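Local coordinates for peroxiredoxin (Clostridioides difficile, PDB 6TSB), which hydrolyses chitin through its C-terminal family 18 glycoside hydrolase domain, the part given here, and is a bifunctional spore-coat protein that also acts as a peroxiredoxin, at the interface of chains A and B. Residues are numbered along the deposited sequence; one frame, centred on the assembly and turned at random. Chains: chain A/B, Peroxiredoxin.

Three patches of one two-fold interface illustrate how two copies of a GH18 domain appear to interlock. Contact 1, at the C-terminal tails, lies about 20 Å from contact 2 and about 22 Å from contact 3, measured between centres of C-alpha atoms; contacts 2 and 3 are about 37 Å apart by the same measure. They share no residue, but strand 286-290 of contact 1 follows closely on the loop of contact 2. In contact 3, helix 311-323 of one chain packs on helix 237-246 of the other, which suggests a swapped dimer, although the structure alone does not establish it as the biological form.

Contact 1: the interface of chains A and B. Residues chain A 360-366; chain B 289, 291, 367.
The end of helix 353-361 and the C-terminal tail of chain A meet strand 286-290, the loop after it and the last residue of chain B, where A:Gln366, A:Gly365 and A:Glu361 touch B:Phe367, B:Phe289 and B:Asn291 in this dimer of GH18 domains. B:Asn291 enters between backbone polar groups, its CG anti to its own carbonyl carbon (chi1 -81°). As modelled, its amide OD1 clashes with two carbonyl oxygens, lying 2.9 Å from A:Tyr364 O and equally near A:Glu361 O, while ND2 faces the donor A:Gln366 N. The amide orientation is doubtful; turned over, it would suit all three. On one flank, A:Gly365 CA sits over the face of the B:Phe289 ring, 3.9 Å from its centroid, in a CH-pi contact. On the other, the A:Gln366 chain bends at chi2 (-55°), which carries its amide against the CD2-CE2 side of B:Phe367, the planes 39° apart. This amide is doubtful too, since NE2 is modelled 3.2 Å from another donor, B:Phe367 N. The CZ-CE1 end of the ring meets A:Leu360 CB at 3.7 Å, with the A:Leu360 carbonyl at its edge, and the A:Glu361 carboxylate lies more loosely near CE2.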
loop_
_atom_site.group_PDB
_atom_site.type_symbol
_atom_site.label_atom_id
_atom_site.label_comp_id
_atom_site.label_asym_id
_atom_site.label_seq_id
_atom_site.Cartn_x
_atom_site.Cartn_y
_atom_site.Cartn_z
ATOM N N LEU A 360 -4.077 9.008 5.674
ATOM C CA LEU A 360 -3.806 7.592 5.303
ATOM C C LEU A 360 -4.950 7.027 4.439
ATOM O O LEU A 360 -4.722 5.968 3.788
ATOM C CB LEU A 360 -3.614 6.744 6.572
ATOM C CG LEU A 360 -2.495 7.140 7.552
ATOM C CD1 LEU A 360 -2.500 6.219 8.761
ATOM C CD2 LEU A 360 -1.113 7.120 6.922
ATOM N N GLU A 361 -6.135 7.663 4.455
ATOM C CA GLU A 361 -7.286 7.330 3.556
ATOM C C GLU A 361 -6.855 7.592 2.108
ATOM O O GLU A 361 -7.370 6.898 1.215
ATOM C CB GLU A 361 -8.560 8.130 3.879
ATOM C CG GLU A 361 -9.464 7.555 4.981
ATOM C CD GLU A 361 -10.113 6.191 4.747
ATOM O OE1 GLU A 361 -10.036 5.665 3.612
ATOM O OE2 GLU A 361 -10.711 5.657 5.706
ATOM N N GLY A 362 -5.927 8.539 1.911
ATOM C CA GLY A 362 -5.373 8.941 0.606
ATOM C C GLY A 362 -4.031 8.296 0.305
ATOM O O GLY A 362 -3.251 8.919 -0.425
ATOM N N ILE A 363 -3.757 7.103 0.834
ATOM C CA ILE A 363 -2.450 6.386 0.663
ATOM C C ILE A 363 -2.672 4.861 0.627
ATOM O O ILE A 363 -2.066 4.173 -0.234
ATOM C CB ILE A 363 -1.452 6.760 1.783
ATOM C CG1 ILE A 363 -1.129 8.260 1.817
ATOM C CG2 ILE A 363 -0.193 5.909 1.654
ATOM C CD1 ILE A 363 -0.324 8.707 3.019
ATOM N N TYR A 364 -3.449 4.331 1.572
ATOM C CA TYR A 364 -3.605 2.872 1.780
ATOM C C TYR A 364 -4.886 2.383 1.111
ATOM O O TYR A 364 -6.006 2.824 1.486
ATOM C CB TYR A 364 -3.538 2.553 3.270
ATOM C CG TYR A 364 -2.149 2.774 3.797
ATOM C CD1 TYR A 364 -1.749 4.011 4.292
ATOM C CD2 TYR A 364 -1.200 1.762 3.723
ATOM C CE1 TYR A 364 -0.454 4.211 4.761
ATOM C CE2 TYR A 364 0.100 1.948 4.180
ATOM C CZ TYR A 364 0.474 3.177 4.706
ATOM O OH TYR A 364 1.753 3.356 5.162
ATOM N N GLY A 365 -4.685 1.481 0.147
ATOM C CA GLY A 365 -5.731 0.715 -0.547
ATOM C C GLY A 365 -6.513 -0.154 0.422
ATOM O O GLY A 365 -5.900 -1.080 1.034
ATOM N N GLN A 366 -7.809 0.166 0.556
ATOM C CA GLN A 366 -8.842 -0.613 1.279
ATOM C C GLN A 366 -9.609 -1.488 0.266
ATOM O O GLN A 366 -9.785 -1.057 -0.891
ATOM C CB GLN A 366 -9.731 0.354 2.084
ATOM C CG GLN A 366 -8.960 1.278 3.039
ATOM C CD GLN A 366 -8.055 0.541 4.004
ATOM O OE1 GLN A 366 -6.829 0.566 3.897
ATOM N NE2 GLN A 366 -8.665 -0.163 4.943
ATOM N N PHE B 289 -3.556 6.084 -3.119
ATOM C CA PHE B 289 -4.816 5.352 -3.435
ATOM C C PHE B 289 -6.045 6.238 -3.144
ATOM O O PHE B 289 -6.207 6.826 -2.028
ATOM C CB PHE B 289 -4.880 3.987 -2.726
ATOM C CG PHE B 289 -5.740 2.980 -3.442
ATOM C CD1 PHE B 289 -7.116 3.005 -3.301
ATOM C CD2 PHE B 289 -5.178 2.058 -4.308
ATOM C CE1 PHE B 289 -7.911 2.104 -3.987
ATOM C CE2 PHE B 289 -5.970 1.157 -5.004
ATOM C CZ PHE B 289 -7.336 1.183 -4.844
ATOM N N ASN B 291 -9.685 5.749 -2.447
ATOM C CA ASN B 291 -10.590 4.690 -1.907
ATOM C C ASN B 291 -12.055 4.934 -2.304
ATOM O O ASN B 291 -12.843 3.945 -2.261
ATOM C CB ASN B 291 -10.430 4.570 -0.389
ATOM C CG ASN B 291 -9.214 3.738 -0.064
ATOM O OD1 ASN B 291 -8.188 4.267 0.354
ATOM N ND2 ASN B 291 -9.303 2.453 -0.350
ATOM N N PHE B 367 -7.006 -0.720 7.661
ATOM C CA PHE B 367 -7.276 -0.139 9.006
ATOM C C PHE B 367 -7.942 -1.216 9.884
ATOM O O PHE B 367 -8.737 -2.058 9.418
ATOM C CB PHE B 367 -8.094 1.153 8.883
ATOM C CG PHE B 367 -7.451 2.204 8.008
ATOM C CD1 PHE B 367 -6.340 2.911 8.447
ATOM C CD2 PHE B 367 -7.938 2.472 6.734
ATOM C CE1 PHE B 367 -5.736 3.855 7.630
ATOM C CE2 PHE B 367 -7.333 3.420 5.923
ATOM C CZ PHE B 367 -6.230 4.102 6.371
ATOM O OXT PHE B 367 -7.695 -1.304 11.100
#

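Contact 2: the interface of chains A and B. Residues chain A 282, 285, 298, 306, 308; chain B 275, 278-280.
A:Tyr285 and B:Tyr279 form the dense centre of a contact made by packing rather than by polar bonds, a useful example of aromatic packing without a parallel stack. The two side chains run side by side and point the same way, but their rings are turned about 41° from each other, with B:Tyr279 presenting its CD2-CE2 edge to the face of A:Tyr285. CD2 stands 3.5 Å above the plane of the A:Tyr285 ring, over its centre, and B:Tyr279 CE2 comes within 3.4 Å of A:Tyr285 CZ. From its own chain, B:Leu275 CD2 covers one face of B:Tyr279, toward the rim, and probably helps to fix the ring's tilt. A:Lys282, its CG anti to the backbone N (chi1 161°), packs as tightly, resting that methylene 3.4 Å from the carbonyl C of B:Tyr279.

Packing is looser around this centre. A:Leu298 CD1 meets B:Tyr279 CB at 3.9 Å. B:Leu275 spreads its two methyls, CD1 lying 3.8 Å from A:Tyr308 CG and CD2 turned to A:Met306. The end of A:Lys282 bends away; NZ stops 6.2 Å from B:Asp278 OD1, too far for a salt bridge, though some long-range attraction is possible.

In the fold, helix 272-278 of chain B and its following loop lie against 3-10 helix 282-284, the loop residue A:Tyr285 and strands 295-300 and 303-307 of chain A, probably within the alpha+beta insertion common in GH18 barrels.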
loop_
_atom_site.group_PDB
_atom_site.type_symbol
_atom_site.label_atom_id
_atom_site.label_comp_id
_atom_site.label_asym_id
_atom_site.label_seq_id
_atom_site.Cartn_x
_atom_site.Cartn_y
_atom_site.Cartn_z
ATOM N N LYS A 282 11.325 -0.124 -5.520
ATOM C CA LYS A 282 12.706 0.387 -5.275
ATOM C C LYS A 282 13.679 -0.775 -5.057
ATOM O O LYS A 282 13.432 -1.558 -4.130
ATOM C CB LYS A 282 12.789 1.317 -4.056
ATOM C CG LYS A 282 14.197 1.511 -3.491
ATOM C CD LYS A 282 15.235 2.042 -4.496
ATOM C CE LYS A 282 15.752 3.443 -4.212
ATOM N NZ LYS A 282 14.671 4.383 -3.822
ATOM N N TYR A 285 12.894 -4.391 -4.058
ATOM C CA TYR A 285 12.257 -4.582 -2.727
ATOM C C TYR A 285 10.759 -4.307 -2.858
ATOM O O TYR A 285 10.345 -3.215 -3.324
ATOM C CB TYR A 285 12.888 -3.691 -1.653
ATOM C CG TYR A 285 14.186 -4.210 -1.090
ATOM C CD1 TYR A 285 14.196 -5.279 -0.207
ATOM C CD2 TYR A 285 15.404 -3.642 -1.435
ATOM C CE1 TYR A 285 15.378 -5.772 0.322
ATOM C CE2 TYR A 285 16.596 -4.120 -0.910
ATOM C CZ TYR A 285 16.583 -5.194 -0.034
ATOM O OH TYR A 285 17.741 -5.684 0.491
ATOM N N LEU A 298 9.034 -6.011 4.105
ATOM C CA LEU A 298 9.542 -6.049 2.713
ATOM C C LEU A 298 9.969 -7.478 2.350
ATOM O O LEU A 298 10.565 -8.170 3.221
ATOM C CB LEU A 298 10.730 -5.094 2.571
ATOM C CG LEU A 298 10.496 -3.657 3.029
ATOM C CD1 LEU A 298 11.599 -2.745 2.510
ATOM C CD2 LEU A 298 9.135 -3.142 2.599
ATOM N N MET A 306 12.789 -7.316 5.459
ATOM C CA MET A 306 12.834 -6.181 6.426
ATOM C C MET A 306 11.539 -6.066 7.252
ATOM O O MET A 306 10.444 -6.161 6.661
ATOM C CB MET A 306 13.044 -4.866 5.672
ATOM C CG MET A 306 13.401 -3.698 6.573
ATOM S SD MET A 306 14.968 -3.944 7.414
ATOM C CE MET A 306 16.081 -4.179 6.026
ATOM N N TYR A 308 9.808 -3.176 9.897
ATOM C CA TYR A 308 9.876 -1.779 10.386
ATOM C C TYR A 308 8.459 -1.337 10.733
ATOM O O TYR A 308 7.570 -2.201 10.708
ATOM C CB TYR A 308 10.584 -0.889 9.360
ATOM C CG TYR A 308 9.882 -0.687 8.041
ATOM C CD1 TYR A 308 9.813 -1.707 7.104
ATOM C CD2 TYR A 308 9.326 0.538 7.705
ATOM C CE1 TYR A 308 9.167 -1.532 5.885
ATOM C CE2 TYR A 308 8.697 0.739 6.485
ATOM C CZ TYR A 308 8.614 -0.303 5.570
ATOM O OH TYR A 308 7.984 -0.131 4.373
ATOM N N LEU B 275 16.016 3.264 4.789
ATOM C CA LEU B 275 14.918 2.585 4.049
ATOM C C LEU B 275 14.307 3.570 3.031
ATOM O O LEU B 275 14.025 3.159 1.889
ATOM C CB LEU B 275 13.872 2.092 5.063
ATOM C CG LEU B 275 14.330 1.035 6.077
ATOM C CD1 LEU B 275 13.224 0.722 7.074
ATOM C CD2 LEU B 275 14.785 -0.241 5.390
ATOM N N ASP B 278 17.093 3.526 0.142
ATOM C CA ASP B 278 17.565 2.286 -0.544
ATOM C C ASP B 278 16.508 1.163 -0.586
ATOM O O ASP B 278 16.910 0.032 -0.944
ATOM C CB ASP B 278 18.832 1.754 0.135
ATOM C CG ASP B 278 19.894 2.825 0.333
ATOM O OD1 ASP B 278 19.703 3.947 -0.207
ATOM O OD2 ASP B 278 20.897 2.535 1.032
ATOM N N TYR B 279 15.232 1.402 -0.239
ATOM C CA TYR B 279 14.255 0.295 -0.023
ATOM C C TYR B 279 12.824 0.603 -0.517
ATOM O O TYR B 279 12.269 -0.364 -1.057
ATOM C CB TYR B 279 14.271 -0.147 1.443
ATOM C CG TYR B 279 15.551 -0.806 1.900
ATOM C CD1 TYR B 279 16.645 -0.053 2.310
ATOM C CD2 TYR B 279 15.667 -2.189 1.954
ATOM C CE1 TYR B 279 17.820 -0.649 2.759
ATOM C CE2 TYR B 279 16.833 -2.801 2.399
ATOM C CZ TYR B 279 17.919 -2.031 2.797
ATOM O OH TYR B 279 19.067 -2.633 3.229
ATOM N N ILE B 280 12.237 1.810 -0.373
ATOM C CA ILE B 280 10.745 1.942 -0.466
ATOM C C ILE B 280 10.250 2.829 -1.634
ATOM O O ILE B 280 9.345 2.343 -2.381
ATOM C CB ILE B 280 10.127 2.286 0.908
ATOM C CG1 ILE B 280 10.294 3.748 1.339
ATOM C CG2 ILE B 280 10.660 1.328 1.973
ATOM C CD1 ILE B 280 9.600 4.064 2.666
#

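Contact 3: the interface of chains A and B. Residues chain A 225-226, 238, 241-242, 245, 256; chain B 320, 324, 326.
With CG anti to the backbone N (chi1 -172°), B:Tyr320 extends from helix 311-323 toward A:Asp238, whose own CG is also anti to N (chi1 168°). Helix 311-323 of one chain packs here on helix 237-246 of the other, in what looks like a swapped GH18 barrel. A:Asp238 OD1 lies in the ring plane of B:Tyr320 at the hydroxyl edge, the carboxylate turned nearly perpendicular to the ring; the modelled approach is too short for its length to be trusted.

One face and the sides of the ring meet apolar groups. A:Leu225 CD1 stands 3.9 Å above that face, toward the rim, and A:Phe226 CZ comes 3.9 Å from B:Tyr320 CE2, while A:Val241 CG2 nears the CE1 side. A:Val241 CG1 also meets B:Leu326 CD2 tip to tip at 3.8 Å.

B:Tyr320 OH also lies over the guanidinium of A:Arg242, toward its rim. A:Arg242 NE makes a weak bond to A:Asp238 OD1, while NH1 is held by A:Glu245 in a salt bridge, a 3.1 Å hydrogen bond to the syn lone pair of OE1. A water joins A:Arg242 NH1 and A:Glu245 OE2 to the partner chain, 2.7 Å from the backbone carbonyl B:Asn324 O. The B:Asn324 amide is less certain: OD1 sits over the B:Tyr320 face opposite A:Leu225, and ND2 lies implausibly close to the donor A:Arg242 NH2, a position doubtful in either orientation of the amide.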
loop_
_atom_site.group_PDB
_atom_site.type_symbol
_atom_site.label_atom_id
_atom_site.label_comp_id
_atom_site.label_asym_id
_atom_site.label_seq_id
_atom_site.Cartn_x
_atom_site.Cartn_y
_atom_site.Cartn_z
ATOM N N LEU A 225 -13.157 3.688 -11.163
ATOM C CA LEU A 225 -14.339 2.787 -11.212
ATOM C C LEU A 225 -15.572 3.588 -10.739
ATOM O O LEU A 225 -16.612 3.513 -11.427
ATOM C CB LEU A 225 -14.081 1.531 -10.389
ATOM C CG LEU A 225 -15.249 0.554 -10.302
ATOM C CD1 LEU A 225 -15.703 0.097 -11.685
ATOM C CD2 LEU A 225 -14.908 -0.647 -9.426
ATOM N N PHE A 226 -15.436 4.420 -9.695
ATOM C CA PHE A 226 -16.498 5.341 -9.189
ATOM C C PHE A 226 -15.994 6.785 -9.200
ATOM O O PHE A 226 -14.820 6.985 -9.503
ATOM C CB PHE A 226 -16.955 4.898 -7.804
ATOM C CG PHE A 226 -17.569 3.524 -7.788
ATOM C CD1 PHE A 226 -18.831 3.307 -8.326
ATOM C CD2 PHE A 226 -16.919 2.462 -7.197
ATOM C CE1 PHE A 226 -19.416 2.048 -8.280
ATOM C CE2 PHE A 226 -17.491 1.198 -7.178
ATOM C CZ PHE A 226 -18.739 0.990 -7.718
ATOM N N ASP A 238 -18.318 2.945 -13.814
ATOM C CA ASP A 238 -19.665 2.537 -13.324
ATOM C C ASP A 238 -20.752 3.277 -14.110
ATOM O O ASP A 238 -21.731 2.629 -14.503
ATOM C CB ASP A 238 -19.814 2.804 -11.818
ATOM C CG ASP A 238 -21.226 2.707 -11.244
ATOM O OD1 ASP A 238 -21.811 1.576 -11.188
ATOM O OD2 ASP A 238 -21.726 3.758 -10.855
ATOM N N VAL A 241 -21.005 1.770 -17.615
ATOM C CA VAL A 241 -21.758 0.485 -17.587
ATOM C C VAL A 241 -23.262 0.757 -17.414
ATOM O O VAL A 241 -24.066 0.099 -18.087
ATOM C CB VAL A 241 -21.240 -0.427 -16.483
ATOM C CG1 VAL A 241 -21.963 -1.758 -16.520
ATOM C CG2 VAL A 241 -19.738 -0.600 -16.592
ATOM N N ARG A 242 -23.634 1.678 -16.528
ATOM C CA ARG A 242 -25.066 1.979 -16.251
ATOM C C ARG A 242 -25.680 2.670 -17.478
ATOM O O ARG A 242 -26.784 2.270 -17.857
ATOM C CB ARG A 242 -25.229 2.845 -14.991
ATOM C CG ARG A 242 -24.774 2.177 -13.696
ATOM C CD ARG A 242 -25.225 0.731 -13.511
ATOM N NE ARG A 242 -24.679 0.198 -12.275
ATOM C CZ ARG A 242 -24.701 -1.075 -11.912
ATOM N NH1 ARG A 242 -25.249 -1.989 -12.705
ATOM N NH2 ARG A 242 -24.149 -1.426 -10.753
ATOM N N GLU A 245 -26.347 0.129 -20.058
ATOM C CA GLU A 245 -27.396 -0.844 -19.611
ATOM C C GLU A 245 -28.798 -0.242 -19.809
ATOM O O GLU A 245 -29.688 -0.975 -20.271
ATOM C CB GLU A 245 -27.174 -1.249 -18.155
ATOM C CG GLU A 245 -26.114 -2.338 -17.995
ATOM C CD GLU A 245 -25.739 -2.645 -16.557
ATOM O OE1 GLU A 245 -25.834 -1.726 -15.709
ATOM O OE2 GLU A 245 -25.377 -3.793 -16.294
ATOM N N LEU A 256 -15.703 -5.436 -19.633
ATOM C CA LEU A 256 -15.107 -4.266 -18.947
ATOM C C LEU A 256 -13.627 -4.215 -19.326
ATOM O O LEU A 256 -12.933 -5.229 -19.164
ATOM C CB LEU A 256 -15.310 -4.378 -17.428
ATOM C CG LEU A 256 -15.135 -3.069 -16.655
ATOM C CD1 LEU A 256 -15.952 -3.081 -15.371
ATOM C CD2 LEU A 256 -13.678 -2.763 -16.361
ATOM N N TYR B 320 -16.715 -6.079 -9.598
ATOM C CA TYR B 320 -17.796 -5.304 -10.251
ATOM C C TYR B 320 -18.381 -6.149 -11.383
ATOM O O TYR B 320 -19.595 -6.164 -11.542
ATOM C CB TYR B 320 -17.274 -3.935 -10.686
ATOM C CG TYR B 320 -18.326 -2.990 -11.198
ATOM C CD1 TYR B 320 -18.868 -3.116 -12.475
ATOM C CD2 TYR B 320 -18.772 -1.936 -10.403
ATOM C CE1 TYR B 320 -19.827 -2.222 -12.939
ATOM C CE2 TYR B 320 -19.726 -1.030 -10.859
ATOM C CZ TYR B 320 -20.251 -1.168 -12.132
ATOM O OH TYR B 320 -21.195 -0.262 -12.542
ATOM N N ASN B 324 -22.218 -7.404 -10.865
ATOM C CA ASN B 324 -23.119 -6.717 -11.832
ATOM C C ASN B 324 -23.488 -7.549 -13.076
ATOM O O ASN B 324 -24.152 -6.969 -14.002
ATOM C CB ASN B 324 -22.518 -5.374 -12.198
ATOM C CG ASN B 324 -22.574 -4.431 -11.022
ATOM O OD1 ASN B 324 -21.549 -4.137 -10.418
ATOM N ND2 ASN B 324 -23.769 -3.943 -10.709
ATOM N N LEU B 326 -21.879 -8.751 -15.656
ATOM C CA LEU B 326 -21.270 -8.366 -16.963
ATOM C C LEU B 326 -20.731 -9.609 -17.696
ATOM O O LEU B 326 -20.688 -10.714 -17.127
ATOM C CB LEU B 326 -20.155 -7.332 -16.772
ATOM C CG LEU B 326 -20.489 -6.036 -16.022
ATOM C CD1 LEU B 326 -19.466 -4.956 -16.368
ATOM C CD2 LEU B 326 -21.889 -5.518 -16.307
HETATM O O HOH W 1 -25.326 -4.524 -13.788
#